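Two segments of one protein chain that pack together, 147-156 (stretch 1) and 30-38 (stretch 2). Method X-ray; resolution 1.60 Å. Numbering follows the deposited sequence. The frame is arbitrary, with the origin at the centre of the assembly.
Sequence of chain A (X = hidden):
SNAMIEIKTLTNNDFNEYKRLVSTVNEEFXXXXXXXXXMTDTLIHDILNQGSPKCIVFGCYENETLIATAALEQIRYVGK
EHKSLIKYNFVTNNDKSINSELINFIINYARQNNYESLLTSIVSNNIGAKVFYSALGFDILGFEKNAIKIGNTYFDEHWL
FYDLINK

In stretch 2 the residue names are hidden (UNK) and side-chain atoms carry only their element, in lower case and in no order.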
# COMPACT_ATOMS: atom_id res chain seq x y z
N ALA A 147 0.20 -17.14 1.11
CA ALA A 147 -0.53 -16.08 1.79
C ALA A 147 -1.36 -15.31 0.80
O ALA A 147 -2.35 -14.68 1.19
CB ALA A 147 0.44 -15.16 2.50
N ILE A 148 -0.93 -15.30 -0.47
CA ILE A 148 -1.71 -14.53 -1.43
C ILE A 148 -1.79 -15.30 -2.74
O ILE A 148 -0.84 -15.98 -3.10
CB ILE A 148 -1.10 -13.12 -1.64
CG1 ILE A 148 -1.95 -12.29 -2.57
CG2 ILE A 148 0.29 -13.20 -2.27
CD1 ILE A 148 -1.54 -10.76 -2.55
N LYS A 149 -2.91 -15.20 -3.45
CA LYS A 149 -3.00 -15.82 -4.77
C LYS A 149 -3.14 -14.72 -5.81
O LYS A 149 -4.11 -13.94 -5.77
CB LYS A 149 -4.23 -16.74 -4.84
CG LYS A 149 -4.29 -17.58 -6.09
CD LYS A 149 -5.50 -18.54 -6.02
CE LYS A 149 -5.49 -19.49 -7.19
NZ LYS A 149 -6.78 -20.22 -7.31
N ILE A 150 -2.20 -14.66 -6.75
CA ILE A 150 -2.21 -13.63 -7.78
C ILE A 150 -2.48 -14.30 -9.09
O ILE A 150 -1.61 -15.00 -9.64
CB ILE A 150 -0.88 -12.85 -7.79
CG1 ILE A 150 -0.67 -12.16 -6.43
CG2 ILE A 150 -0.83 -11.84 -8.95
CD1 ILE A 150 0.79 -11.64 -6.14
N GLY A 151 -3.70 -14.14 -9.59
CA GLY A 151 -4.15 -14.85 -10.77
C GLY A 151 -4.27 -16.29 -10.35
O GLY A 151 -5.04 -16.58 -9.43
N ASN A 152 -3.50 -17.17 -10.99
CA ASN A 152 -3.47 -18.56 -10.59
C ASN A 152 -2.13 -18.93 -9.93
O ASN A 152 -1.70 -20.08 -9.98
CB ASN A 152 -3.70 -19.46 -11.81
CG ASN A 152 -4.05 -20.88 -11.41
OD1 ASN A 152 -4.48 -21.12 -10.27
ND2 ASN A 152 -3.82 -21.84 -12.32
N THR A 153 -1.44 -17.97 -9.34
CA THR A 153 -0.09 -18.20 -8.84
C THR A 153 -0.04 -17.77 -7.36
O THR A 153 -0.23 -16.57 -7.03
CB THR A 153 0.95 -17.33 -9.64
OG1 THR A 153 0.90 -17.68 -11.05
CG2 THR A 153 2.39 -17.55 -9.08
N TYR A 154 0.22 -18.74 -6.47
CA TYR A 154 0.38 -18.42 -5.04
C TYR A 154 1.75 -17.88 -4.72
O TYR A 154 2.78 -18.31 -5.32
CB TYR A 154 0.23 -19.69 -4.19
CG TYR A 154 -1.18 -20.18 -4.00
CD1 TYR A 154 -1.66 -21.26 -4.73
CD2 TYR A 154 -2.02 -19.56 -3.07
CE1 TYR A 154 -2.95 -21.71 -4.56
CE2 TYR A 154 -3.33 -20.02 -2.91
CZ TYR A 154 -3.78 -21.08 -3.66
OH TYR A 154 -5.07 -21.54 -3.49
N PHE A 155 1.78 -17.00 -3.71
CA PHE A 155 3.05 -16.52 -3.15
C PHE A 155 3.05 -16.63 -1.65
O PHE A 155 2.02 -16.39 -0.96
CB PHE A 155 3.32 -15.06 -3.53
CG PHE A 155 3.63 -14.87 -5.01
CD1 PHE A 155 2.61 -14.76 -5.93
CD2 PHE A 155 4.93 -14.81 -5.46
CE1 PHE A 155 2.89 -14.61 -7.31
CE2 PHE A 155 5.22 -14.64 -6.81
CZ PHE A 155 4.19 -14.53 -7.72
N ASP A 156 4.23 -16.98 -1.12
CA ASP A 156 4.46 -16.85 0.33
C ASP A 156 4.75 -15.37 0.66
O ASP A 156 5.26 -14.62 -0.17
CB ASP A 156 5.71 -17.64 0.72
CG ASP A 156 5.63 -19.09 0.37
OD1 ASP A 156 4.51 -19.64 0.22
OD2 ASP A 156 6.74 -19.71 0.21
N UNK A 30 4.83 -4.18 -2.99
CA UNK A 30 5.18 -5.33 -2.14
C UNK A 30 4.97 -6.65 -2.80
O UNK A 30 5.20 -7.68 -2.15
c UNK A 30 4.33 -5.34 -0.83
c UNK A 30 4.52 -4.00 -0.09
o UNK A 30 2.92 -5.50 -1.11
N UNK A 31 4.54 -6.68 -4.07
CA UNK A 31 4.29 -7.95 -4.73
C UNK A 31 5.38 -8.25 -5.76
O UNK A 31 6.54 -7.86 -5.56
c UNK A 31 2.89 -7.98 -5.34
o UNK A 31 0.07 -7.70 -5.89
n UNK A 31 -0.46 -7.60 -3.67
c UNK A 31 0.42 -7.70 -4.69
c UNK A 31 1.88 -7.76 -4.23
N UNK A 32 5.07 -8.99 -6.82
CA UNK A 32 6.14 -9.41 -7.71
C UNK A 32 6.22 -8.55 -8.97
O UNK A 32 5.24 -7.95 -9.41
c UNK A 32 6.90 -11.47 -9.04
o UNK A 32 8.03 -11.78 -8.55
c UNK A 32 5.88 -10.89 -8.08
o UNK A 32 6.60 -11.68 -10.26
N UNK A 33 7.41 -8.49 -9.56
CA UNK A 33 7.66 -7.69 -10.76
C UNK A 33 6.85 -8.11 -11.96
O UNK A 33 6.54 -7.29 -12.85
o UNK A 33 9.59 -9.02 -11.47
c UNK A 33 9.17 -7.75 -11.07
N UNK A 34 6.50 -9.39 -12.01
CA UNK A 34 5.61 -9.83 -13.08
C UNK A 34 4.20 -10.15 -12.58
O UNK A 34 3.22 -9.88 -13.30
c UNK A 34 5.31 -11.51 -14.90
c UNK A 34 4.96 -10.93 -16.07
c UNK A 34 6.18 -11.04 -13.77
c UNK A 34 3.95 -12.88 -15.96
n UNK A 34 4.11 -11.81 -16.72
n UNK A 34 4.65 -12.71 -14.85
N UNK A 35 4.10 -10.75 -11.39
CA UNK A 35 2.78 -11.09 -10.84
C UNK A 35 2.37 -10.08 -9.77
O UNK A 35 2.95 -10.04 -8.71
c UNK A 35 2.79 -12.48 -10.25
c UNK A 35 2.38 -15.00 -13.07
c UNK A 35 4.35 -14.19 -11.30
c UNK A 35 3.64 -15.59 -13.07
c UNK A 35 3.08 -13.57 -11.26
c UNK A 35 4.61 -15.20 -12.20
c UNK A 35 2.11 -13.99 -12.17
o UNK A 35 3.89 -16.60 -13.98
N UNK A 36 1.37 -9.26 -10.10
CA UNK A 36 0.75 -8.31 -9.14
C UNK A 36 -0.74 -8.36 -9.36
O UNK A 36 -1.22 -8.61 -10.47
o UNK A 36 2.50 -6.70 -8.72
c UNK A 36 1.23 -6.84 -9.29
N UNK A 37 -1.50 -8.11 -8.29
CA UNK A 37 -2.93 -8.31 -8.40
C UNK A 37 -3.51 -7.17 -9.24
O UNK A 37 -3.06 -6.00 -9.16
c UNK A 37 -3.55 -7.30 -4.73
c UNK A 37 -3.69 -7.10 -6.26
c UNK A 37 -3.61 -8.41 -7.03
o UNK A 37 -3.06 -6.41 -4.02
n UNK A 37 -3.99 -8.47 -4.24
N UNK A 38 -4.48 -7.55 -10.06
CA UNK A 38 -5.16 -6.61 -10.92
C UNK A 38 -6.30 -5.89 -10.19
O UNK A 38 -6.94 -6.45 -9.30
c UNK A 38 -5.65 -7.35 -12.16
c UNK A 38 -6.86 -6.67 -12.80
o UNK A 38 -4.57 -7.37 -13.09

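Stretch 1 is a tight hairpin: strands 147-150 and 153-156 are joined by a type II' turn from Ile 150 to Thr 153, with Gly 151 at positive phi. Ile 148, Ile 150, Thr 153 and Phe 155 point toward stretch 2, which has no regular helix or strand.

Position 30 carries one carbon bearing one oxygen and one carbon, a beta-branched hydroxyl side chain, and lies out of reach of the hairpin. It is Thr 30.

Position 31 has a chain of three carbons, the third bearing one oxygen and one nitrogen. Its CA-to-CB bond points sideways, but the end comes nearer, so that the end nitrogen lies 3.5 Å from Ile 148 CD1 and the end oxygen 4.0 Å from Ile 150 CD1. This long amide is Gln 31. Position 37 supplies partners for both ends, one of the bonds weak.

Position 32 has two carbons, the second bearing two oxygens, and its CB lies 4.0 Å from Phe 155 CE2. This carboxylate is Asp 32. Its OD2 accepts from the backbone N of position 34 and from that of position 35, both at 2.9 Å, pinning a bend in the loop; Asp 32 N adds a 3.0 Å bond to the O of position 35.

Position 33, one carbon then one oxygen, is exposed and clear of stretch 1. It is Ser 33.

Position 34 has one carbon and then a five-membered ring of three carbons and two nitrogens, an imidazole that makes no contact with the hairpin. It is His 34.

Position 35 has one carbon leading to a six-carbon ring that bears one oxygen, a phenol. Its CB lies 3.5 Å from Phe 155 CZ and 3.9 Å from Ile 150 CG2, while Thr 153 OG1 sits over one face of the ring, 3.7 Å from the nearest ring carbon. This is Tyr 35, and that carbon is CE1. The rings of Tyr 35 and Phe 155 meet obliquely, centroids 5.8 Å apart and planes at 54°.

Position 36 again has one carbon and one oxygen. Its CB points away from the hairpin, leaving the backbone to make the contact: its C is 3.5 Å from Ile 150 CG2. It is Ser 36, whose OG donates to Asp 32 O at 3.1 Å.

Position 37 has three carbons ending in an oxygen and a nitrogen, and the nitrogen is 3.8 Å from Ile 148 CD1. This second long amide is Gln 37. Gln 37 N donates to Gln 31 OE1 at 2.9 Å, and Gln 31 NE2 gives a weak bond to Gln 37 OE1, also 2.9 Å.

Position 38, one carbon bearing an oxygen and a carbon, is exposed and not in contact. It is Thr 38.

No hydrogen bond crosses between the stretches. The hairpin presents a largely apolar face, with buried Ile 150 covered most. Gln 31, Asp 32, Ser 36 and Gln 37 make hydrogen bonds within the loop, and the loop so held packs on the hairpin through van der Waals contacts, burying 363 Å², both sides summed. The rule to read here is that the amide ends lying on the isoleucine methyls are bonded within their own loop.

Stretch 2 (30-38) TQDSHYSQT
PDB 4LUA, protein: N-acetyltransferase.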